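Local atomic coordinates of solute-binding periplasmic protein of iron/siderophore ABC transporter (Yersinia pestis, PDB entry 6B2Y), a protein that probably binds a chelated transition metal, most likely iron, in the periplasm and delivers it to an ABC transporter of the inner membrane. Residues A[240-243]-A[244-247]; A[60-63]-A[64-67]; A[310-313]-A[314-317]; A[183-186]-A[187-190]. All coordinates share one frame; numbering follows the deposited sequence.

Contact 1: A[240-243]-A[244-247]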
loop_
_atom_site.group_PDB
_atom_site.type_symbol
_atom_site.label_atom_id
_atom_site.label_comp_id
_atom_site.label_asym_id
_atom_site.label_seq_id
_atom_site.Cartn_x
_atom_site.Cartn_y
_atom_site.Cartn_z
ATOM N N GLY A 240 3.265 -0.496 10.909
ATOM C CA GLY A 240 3.482 -1.115 12.208
ATOM C C GLY A 240 2.870 -2.499 12.297
ATOM O O GLY A 240 3.452 -3.412 12.890
ATOM N N ASP A 241 1.682 -2.680 11.698
ATOM C CA ASP A 241 1.067 -4.005 11.654
ATOM C C ASP A 241 1.970 -5.015 10.952
ATOM O O ASP A 241 2.017 -6.193 11.337
ATOM C CB ASP A 241 -0.291 -3.934 10.936
ATOM C CG ASP A 241 -1.398 -3.382 11.818
ATOM O OD1 ASP A 241 -1.123 -3.060 12.999
ATOM O OD2 ASP A 241 -2.551 -3.284 11.334
ATOM N N PHE A 242 2.655 -4.593 9.884
ATOM C CA PHE A 242 3.525 -5.528 9.169
ATOM C C PHE A 242 4.740 -5.888 10.002
ATOM O O PHE A 242 5.204 -7.037 9.970
ATOM C CB PHE A 242 3.995 -4.939 7.835
ATOM C CG PHE A 242 2.892 -4.347 6.998
ATOM C CD1 PHE A 242 1.588 -4.813 7.090
ATOM C CD2 PHE A 242 3.183 -3.332 6.087
ATOM C CE1 PHE A 242 0.582 -4.255 6.306
ATOM C CE2 PHE A 242 2.190 -2.779 5.311
ATOM C CZ PHE A 242 0.896 -3.232 5.427
ATOM N N ILE A 243 5.299 -4.905 10.706
ATOM C CA ILE A 243 6.405 -5.184 11.618
ATOM C C ILE A 243 5.995 -6.233 12.647
ATOM O O ILE A 243 6.707 -7.227 12.857
ATOM C CB ILE A 243 6.873 -3.886 12.291
ATOM C CG1 ILE A 243 7.522 -2.981 11.242
ATOM C CG2 ILE A 243 7.864 -4.178 13.423
ATOM C CD1 ILE A 243 7.817 -1.583 11.770
ATOM N N ASP A 244 4.835 -6.028 13.286
ATOM C CA ASP A 244 4.312 -6.972 14.276
ATOM C C ASP A 244 4.215 -8.381 13.699
ATOM O O ASP A 244 4.728 -9.341 14.287
ATOM C CB ASP A 244 2.927 -6.528 14.785
ATOM C CG ASP A 244 2.947 -5.198 15.538
ATOM O OD1 ASP A 244 4.030 -4.639 15.806
ATOM O OD2 ASP A 244 1.849 -4.689 15.865
ATOM N N GLN A 245 3.534 -8.533 12.556
ATOM C CA GLN A 245 3.326 -9.868 12.004
ATOM C C GLN A 245 4.635 -10.512 11.581
ATOM O O GLN A 245 4.759 -11.742 11.603
ATOM C CB GLN A 245 2.376 -9.814 10.804
ATOM C CG GLN A 245 0.945 -9.464 11.173
ATOM C CD GLN A 245 0.044 -9.363 9.947
ATOM O OE1 GLN A 245 -0.671 -10.305 9.617
ATOM N NE2 GLN A 245 0.070 -8.214 9.280
ATOM N N ALA A 246 5.617 -9.702 11.185
ATOM C CA ALA A 246 6.906 -10.228 10.771
ATOM C C ALA A 246 7.814 -10.494 11.956
ATOM O O ALA A 246 8.982 -10.838 11.758
ATOM C CB ALA A 246 7.588 -9.263 9.788
ATOM N N GLY A 247 7.308 -10.340 13.178
ATOM C CA GLY A 247 8.099 -10.672 14.343
ATOM C C GLY A 247 9.092 -9.625 14.788
ATOM O O GLY A 247 10.046 -9.956 15.504
HETATM O O HOH W 1 0.706 -2.494 15.200
HETATM O O HOH W 2 -0.399 -5.522 14.937
#

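Contact 2: A[60-63]-A[64-67]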
loop_
_atom_site.group_PDB
_atom_site.type_symbol
_atom_site.label_atom_id
_atom_site.label_comp_id
_atom_site.label_asym_id
_atom_site.label_seq_id
_atom_site.Cartn_x
_atom_site.Cartn_y
_atom_site.Cartn_z
ATOM N N LEU A 60 -13.548 5.715 -8.235
ATOM C CA LEU A 60 -12.542 5.534 -7.195
ATOM C C LEU A 60 -12.268 6.885 -6.542
ATOM O O LEU A 60 -11.607 7.746 -7.138
ATOM C CB LEU A 60 -11.279 4.910 -7.778
ATOM C CG LEU A 60 -11.544 3.522 -8.378
ATOM C CD1 LEU A 60 -10.261 2.948 -8.919
ATOM C CD2 LEU A 60 -12.185 2.583 -7.330
ATOM N N GLY A 61 -12.770 7.061 -5.316
ATOM C CA GLY A 61 -12.615 8.317 -4.590
ATOM C C GLY A 61 -11.197 8.591 -4.126
ATOM O O GLY A 61 -10.852 9.752 -3.867
ATOM N N GLU A 62 -10.389 7.543 -3.971
ATOM C CA GLU A 62 -8.937 7.629 -3.820
ATOM C C GLU A 62 -8.316 6.768 -4.912
ATOM O O GLU A 62 -8.656 5.588 -5.043
ATOM C CB GLU A 62 -8.504 7.166 -2.421
ATOM C CG GLU A 62 -9.354 7.789 -1.317
ATOM C CD GLU A 62 -9.043 7.277 0.078
ATOM O OE1 GLU A 62 -8.055 6.527 0.254
ATOM O OE2 GLU A 62 -9.784 7.661 1.009
ATOM N N GLY A 63 -7.429 7.361 -5.715
ATOM C CA GLY A 63 -7.004 6.703 -6.943
ATOM C C GLY A 63 -6.338 5.361 -6.701
ATOM O O GLY A 63 -6.517 4.413 -7.474
ATOM N N ARG A 64 -5.576 5.256 -5.623
ATOM C CA ARG A 64 -4.827 4.034 -5.377
ATOM C C ARG A 64 -5.706 2.898 -4.858
ATOM O O ARG A 64 -5.212 1.781 -4.698
ATOM C CB ARG A 64 -3.660 4.343 -4.440
ATOM C CG ARG A 64 -2.528 5.095 -5.195
ATOM C CD ARG A 64 -1.499 5.683 -4.259
ATOM N NE ARG A 64 -2.034 6.815 -3.510
ATOM C CZ ARG A 64 -1.377 7.446 -2.540
ATOM N NH1 ARG A 64 -0.157 7.054 -2.193
ATOM N NH2 ARG A 64 -1.940 8.470 -1.915
ATOM N N LEU A 65 -7.007 3.127 -4.663
ATOM C CA LEU A 65 -7.917 1.999 -4.461
ATOM C C LEU A 65 -8.006 1.123 -5.698
ATOM O O LEU A 65 -8.557 0.020 -5.633
ATOM C CB LEU A 65 -9.304 2.508 -4.047
ATOM C CG LEU A 65 -9.292 3.012 -2.600
ATOM C CD1 LEU A 65 -10.601 3.696 -2.203
ATOM C CD2 LEU A 65 -8.946 1.861 -1.631
ATOM N N PHE A 66 -7.455 1.577 -6.826
ATOM C CA PHE A 66 -7.355 0.723 -7.994
ATOM C C PHE A 66 -6.610 -0.570 -7.690
ATOM O O PHE A 66 -6.942 -1.617 -8.255
ATOM C CB PHE A 66 -6.665 1.480 -9.128
ATOM C CG PHE A 66 -6.340 0.616 -10.314
ATOM C CD1 PHE A 66 -7.351 0.068 -11.083
ATOM C CD2 PHE A 66 -5.022 0.342 -10.650
ATOM C CE1 PHE A 66 -7.058 -0.735 -12.170
ATOM C CE2 PHE A 66 -4.726 -0.462 -11.737
ATOM C CZ PHE A 66 -5.753 -1.001 -12.492
ATOM N N TYR A 67 -5.611 -0.535 -6.799
ATOM C CA TYR A 67 -4.909 -1.777 -6.474
ATOM C C TYR A 67 -5.897 -2.829 -5.991
ATOM O O TYR A 67 -5.858 -3.981 -6.432
ATOM C CB TYR A 67 -3.840 -1.556 -5.405
ATOM C CG TYR A 67 -2.816 -0.492 -5.695
ATOM C CD1 TYR A 67 -2.177 -0.396 -6.938
ATOM C CD2 TYR A 67 -2.454 0.412 -4.699
ATOM C CE1 TYR A 67 -1.222 0.596 -7.170
ATOM C CE2 TYR A 67 -1.516 1.402 -4.928
ATOM C CZ TYR A 67 -0.905 1.484 -6.167
ATOM O OH TYR A 67 0.029 2.470 -6.356
#

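Contact 3: A[310-313]-A[314-317]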
loop_
_atom_site.group_PDB
_atom_site.type_symbol
_atom_site.label_atom_id
_atom_site.label_comp_id
_atom_site.label_asym_id
_atom_site.label_seq_id
_atom_site.Cartn_x
_atom_site.Cartn_y
_atom_site.Cartn_z
ATOM N N LEU A 310 20.440 6.719 3.123
ATOM C CA LEU A 310 21.154 6.312 4.328
ATOM C C LEU A 310 22.298 7.254 4.676
ATOM O O LEU A 310 22.849 7.150 5.777
ATOM C CB LEU A 310 21.700 4.893 4.163
ATOM C CG LEU A 310 20.714 3.741 3.968
ATOM C CD1 LEU A 310 21.472 2.454 3.757
ATOM C CD2 LEU A 310 19.801 3.637 5.162
ATOM N N GLY A 311 22.675 8.153 3.768
ATOM C CA GLY A 311 23.733 9.110 4.022
ATOM C C GLY A 311 23.287 10.438 4.592
ATOM O O GLY A 311 24.117 11.342 4.735
ATOM N N ARG A 312 22.004 10.590 4.925
ATOM C CA ARG A 312 21.517 11.835 5.501
ATOM C C ARG A 312 22.044 12.012 6.922
ATOM O O ARG A 312 22.383 11.049 7.612
ATOM C CB ARG A 312 19.983 11.866 5.530
ATOM C CG ARG A 312 19.309 12.044 4.180
ATOM C CD ARG A 312 17.787 11.898 4.315
ATOM N NE ARG A 312 17.422 10.548 4.733
ATOM C CZ ARG A 312 16.466 10.264 5.621
ATOM N NH1 ARG A 312 15.766 11.231 6.186
ATOM N NH2 ARG A 312 16.219 9.004 5.946
ATOM N N LYS A 313 22.101 13.269 7.358
ATOM C CA LYS A 313 22.565 13.566 8.705
ATOM C C LYS A 313 21.659 12.910 9.739
ATOM O O LYS A 313 20.463 12.713 9.512
ATOM C CB LYS A 313 22.612 15.072 8.939
ATOM C CG LYS A 313 23.476 15.832 7.945
ATOM C CD LYS A 313 23.752 17.264 8.405
ATOM C CE LYS A 313 25.236 17.486 8.758
ATOM N NZ LYS A 313 25.757 16.587 9.845
ATOM N N GLY A 314 22.245 12.573 10.891
ATOM C CA GLY A 314 21.511 11.943 11.975
ATOM C C GLY A 314 21.288 10.469 11.724
ATOM O O GLY A 314 21.768 9.619 12.482
ATOM N N ILE A 315 20.571 10.167 10.636
ATOM C CA ILE A 315 20.349 8.786 10.215
ATOM C C ILE A 315 21.669 8.034 10.053
ATOM O O ILE A 315 21.774 6.855 10.410
ATOM C CB ILE A 315 19.518 8.770 8.914
ATOM C CG1 ILE A 315 18.182 9.492 9.126
ATOM C CG2 ILE A 315 19.345 7.355 8.374
ATOM C CD1 ILE A 315 17.195 8.754 10.023
ATOM N N ASN A 316 22.702 8.692 9.502
ATOM C CA ASN A 316 23.937 7.968 9.215
ATOM C C ASN A 316 24.768 7.670 10.464
ATOM O O ASN A 316 25.845 7.078 10.336
ATOM C CB ASN A 316 24.783 8.723 8.175
ATOM C CG ASN A 316 25.215 10.110 8.639
ATOM O OD1 ASN A 316 25.099 10.460 9.814
ATOM N ND2 ASN A 316 25.725 10.911 7.700
ATOM N N THR A 317 24.295 8.042 11.653
ATOM C CA THR A 317 24.931 7.646 12.905
ATOM C C THR A 317 24.289 6.412 13.539
ATOM O O THR A 317 24.797 5.919 14.552
ATOM C CB THR A 317 24.914 8.808 13.909
ATOM O OG1 THR A 317 23.594 8.981 14.434
ATOM C CG2 THR A 317 25.385 10.118 13.246
#

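Contact 4: A[183-186]-A[187-190]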
loop_
_atom_site.group_PDB
_atom_site.type_symbol
_atom_site.label_atom_id
_atom_site.label_comp_id
_atom_site.label_asym_id
_atom_site.label_seq_id
_atom_site.Cartn_x
_atom_site.Cartn_y
_atom_site.Cartn_z
ATOM N N LEU A 183 -19.065 -5.072 -5.449
ATOM C CA LEU A 183 -18.786 -5.017 -6.879
ATOM C C LEU A 183 -19.177 -6.297 -7.596
ATOM O O LEU A 183 -18.847 -6.453 -8.777
ATOM C CB LEU A 183 -17.312 -4.715 -7.117
ATOM C CG LEU A 183 -16.837 -3.454 -6.401
ATOM C CD1 LEU A 183 -15.364 -3.230 -6.598
ATOM C CD2 LEU A 183 -17.651 -2.259 -6.913
ATOM N N HIS A 184 -19.843 -7.220 -6.895
ATOM C CA HIS A 184 -20.355 -8.457 -7.477
ATOM C C HIS A 184 -19.228 -9.294 -8.085
ATOM O O HIS A 184 -19.328 -9.811 -9.195
ATOM C CB HIS A 184 -21.459 -8.148 -8.490
ATOM C CG HIS A 184 -22.591 -7.381 -7.901
ATOM N ND1 HIS A 184 -23.407 -7.902 -6.916
ATOM C CD2 HIS A 184 -23.036 -6.124 -8.132
ATOM C CE1 HIS A 184 -24.312 -7.003 -6.577
ATOM N NE2 HIS A 184 -24.101 -5.911 -7.290
ATOM N N ARG A 185 -18.147 -9.441 -7.326
ATOM C CA ARG A 185 -17.033 -10.326 -7.668
ATOM C C ARG A 185 -16.644 -11.173 -6.454
ATOM O O ARG A 185 -15.477 -11.244 -6.059
ATOM C CB ARG A 185 -15.839 -9.523 -8.172
ATOM C CG ARG A 185 -16.134 -8.708 -9.426
ATOM C CD ARG A 185 -16.224 -9.615 -10.647
ATOM N NE ARG A 185 -16.288 -8.843 -11.889
ATOM C CZ ARG A 185 -17.402 -8.296 -12.371
ATOM N NH1 ARG A 185 -18.537 -8.426 -11.711
ATOM N NH2 ARG A 185 -17.376 -7.607 -13.510
ATOM N N GLU A 186 -17.630 -11.849 -5.867
ATOM C CA GLU A 186 -17.407 -12.537 -4.593
ATOM C C GLU A 186 -16.387 -13.668 -4.716
ATOM O O GLU A 186 -15.591 -13.900 -3.798
ATOM C CB GLU A 186 -18.733 -13.079 -4.058
ATOM C CG GLU A 186 -19.670 -12.007 -3.543
ATOM C CD GLU A 186 -20.659 -11.503 -4.581
ATOM O OE1 GLU A 186 -21.681 -10.934 -4.146
ATOM O OE2 GLU A 186 -20.426 -11.666 -5.816
ATOM N N GLN A 187 -16.420 -14.416 -5.826
ATOM C CA GLN A 187 -15.496 -15.536 -5.979
ATOM C C GLN A 187 -14.063 -15.046 -6.095
ATOM O O GLN A 187 -13.145 -15.634 -5.507
ATOM C CB GLN A 187 -15.879 -16.371 -7.206
ATOM C CG GLN A 187 -15.119 -17.691 -7.299
ATOM C CD GLN A 187 -15.305 -18.555 -6.063
ATOM O OE1 GLN A 187 -16.378 -19.120 -5.841
ATOM N NE2 GLN A 187 -14.258 -18.661 -5.246
ATOM N N GLN A 188 -13.852 -13.957 -6.847
ATOM C CA GLN A 188 -12.529 -13.363 -6.938
ATOM C C GLN A 188 -12.048 -12.886 -5.571
ATOM O O GLN A 188 -10.884 -13.082 -5.219
ATOM C CB GLN A 188 -12.543 -12.207 -7.938
ATOM C CG GLN A 188 -12.638 -12.637 -9.421
ATOM C CD GLN A 188 -14.052 -13.033 -9.847
ATOM O OE1 GLN A 188 -15.025 -12.856 -9.106
ATOM N NE2 GLN A 188 -14.166 -13.578 -11.061
ATOM N N ALA A 189 -12.935 -12.275 -4.788
ATOM C CA ALA A 189 -12.556 -11.823 -3.449
ATOM C C ALA A 189 -12.145 -12.996 -2.574
ATOM O O ALA A 189 -11.109 -12.950 -1.897
ATOM C CB ALA A 189 -13.708 -11.047 -2.811
ATOM N N GLU A 190 -12.950 -14.065 -2.583
ATOM C CA GLU A 190 -12.617 -15.258 -1.812
ATOM C C GLU A 190 -11.294 -15.864 -2.262
ATOM O O GLU A 190 -10.480 -16.277 -1.430
ATOM C CB GLU A 190 -13.749 -16.287 -1.916
ATOM C CG GLU A 190 -13.448 -17.553 -1.130
ATOM C CD GLU A 190 -14.655 -18.460 -0.962
ATOM O OE1 GLU A 190 -15.800 -17.975 -1.019
ATOM O OE2 GLU A 190 -14.442 -19.670 -0.758
#

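Contact 1: A[240-243]-A[244-247]
The Phe242 ring meets the Gln245 amide at its edge: NE2 lies close to the ring plane, 4.3 Å from CD1. Pro168 and Ile343, from two other helices, also touch the Phe242 side chain. The Gln245 amide is one turn on from Asp241. Its CG is turned back beside the backbone N (chi1 -69°) and the chain then runs straight, so that CG passes 3.4 Å from Asp241 O and NE2 gives that oxygen a weak hydrogen bond of 3.5 Å. The same oxygen already takes the ordinary helix bond from Gln245 N, so one residue grips it twice.

The second pair on this turn is Asp241 and Asp244. Their nearest carboxylate oxygens, Asp241 OD1 and Asp244 OD2, stay 4.4 Å apart, and two waters bridge the gap. Asp244 OD2 is 2.6 Å from each water, while Asp241 OD1 is 2.9 Å from one and 3.2 Å from the other. Neither acid relies on water alone: Asp244 OD2 forms a salt bridge with Lys253, and Asp241 OD2 accepts from Leu169 N at the start of helix 168-182. A bound sodium ion lies about 4 Å from the Asp244 side chain.

Helix 239-245 stops here in a Schellman motif. Gly247, with positive phi, is its C-prime residue; its N bonds back to Asp244 O, and the N of the next residue reaches Ile243 O. With two carboxylates this close, mutual repulsion would be expected; the shared waters and Lys253 probably offset it, and the nearby sodium may add to this.

Contact 2: A[60-63]-A[64-67]
Leu65 N bonds back to Glu62 O at 3.0 Å and Phe66 N to Gly63 O at 3.1 Å, closing two successive, overlapping four-residue turns whose donors stand well above the carbonyl planes. Tightening the chain this way lays the Leu65 side chain back on Glu62: Leu65 CB is 3.3 Å from Glu62 O, and its branch CD1 comes 4.1 Å from Glu62 CB. On the Leu60 side the touching branch is CD1, which sits 3.8 Å from Phe66 N and 3.9 Å from Phe66 CB; the other branch, CD2, approaches Leu65 CB more loosely.

This is the strand-turn-helix connection at the carboxyl edge of a parallel sheet. Strand 58-60 is the middle strand, with 81-85 and 132-136 on its two flanks, and the turn delivers the chain into helix 66-70. Leu60 and Leu65 both rest on Ile134 of the neighbouring strand, while Gly63 N is held by the Gln85 side chain.

Phe66 has CG anti to the backbone N (chi1 172°), which swings the ring off the turn to meet Tyr99 edge-to-face and Phe88 with the planes about 50° apart. Arg64 leads away from the turn; a bend at chi3 carries its guanidinium to a salt bridge with Asp87 and a hydrogen bond to Asn332.

Contact 3: A[310-313]-A[314-317]
Arg312 and Ile315 make the close-packed half of this loop, lying side by side and pointing the same way. Ile315 CG1 rests over one face of the Arg312 guanidinium, 3.7 Å above the plane and displaced toward the rim, where NH2 is the nearest atom at 3.8 Å. The guanidinium is well anchored: NE bonds to Ile309 O at the end of the preceding helix, and NH2 forms a salt bridge with Glu221. Tyr276 packs against Arg312, while Leu265 and Val321 pack against Ile315.

The backbone folds just as tightly. Asn316 N donates to Arg312 O at 3.0 Å, arriving nearly along the C=O axis, and Ile315 N makes a weak 2.8 Å bond to Lys313 O. That second bond, with Gly314 at phi 78° and psi -61°, is a classic gamma turn, and the positive phi suits glycine. It lies in the connection between helix 299-310 and helix 319-322, which leads on to strand 326-330 of the second sheet. Straight after it the chain enters a short 3-10 turn, where Gly314 O accepts from both Thr317 N and Thr317 OG1, the hydroxyl at 2.7 Å in the carbonyl plane.

Asn316 forms the partly exposed rim, yet it still folds close over the backbone oxygens. Its CG is wedged between its own N and carbonyl carbon (chi1 61°), which brings CG to 3.2 Å from Arg312 O and puts ND2 3.4 Å from Gly311 O. Looseness toward solvent belongs to Lys313, whose bent chain leads away from residues 314-317 on the exposed side of the turn.

Contact 4: A[183-186]-A[187-190]
Arg185 and Gln188 touch at the start of helix 186-207, and the arginine can be followed outward atom by atom. Its CB lies 3.6 Å from Gln188 OE1. CG is farther off, 4.3 Å from that oxygen; the bend at chi2 (-74°) then brings CD back to 3.8 Å from OE1 and 4.1 Å from Gln188 CD. The amide oxygen is thus set against the aliphatic part of the arginine, and the guanidinium and amide planes are turned 58° from each other. Beyond CD the side chain leaves the glutamine. NE has a long, weak ion pair with Glu73, NH2 lies near the like charge of Arg80, and NH1 turns back to its own backbone, donating to His184 O at 3.0 Å. That acceptor lies in the guanidinium plane, whereas the donor stands well above the carbonyl plane.

Gln188 bends to match, its chi2 of 78° folding OE1 over the carbonyl group of Arg185. Beside this pair the first helical bonds form: Ala189 N to Arg185 O at 3.0 Å, then Glu190 N to Glu186 O at 2.9 Å. Leu72 lies against both Arg185 and Gln188, while Glu186, Gln187 and Glu190 belong to the exposed side.

Arg185 holds the N-cap position, and His184 before it has the positive phi that reverses the chain after helix 168-182. The arrangement is a tight turn between two helices and the N-terminal start of helix 186-207, consistent with the long interlobe helix of binding proteins in the chelatase clan.

In the fold
Along the chain the order is contact 2, contact 4, contact 1, contact 3, and it follows the two-lobed build of the protein. Contact 2 leaves the middle strand of the first, parallel sheet; contacts 1 and 3 flank the second, mixed sheet, their centres about 24 Å apart. Contact 4 joins helices 168-182 and 186-207 close to the first lobe, about 17 Å from contact 2 between centres. The far ends of those helices reach contact 1, through Leu169 and Thr207, although the centres of contacts 1 and 4 are about 27 Å apart. Contacts 3 and 4, with centres about 46 Å apart, are the most distant pair. Helix 186-207, which starts at contact 4, probably is the main connection between the lobes.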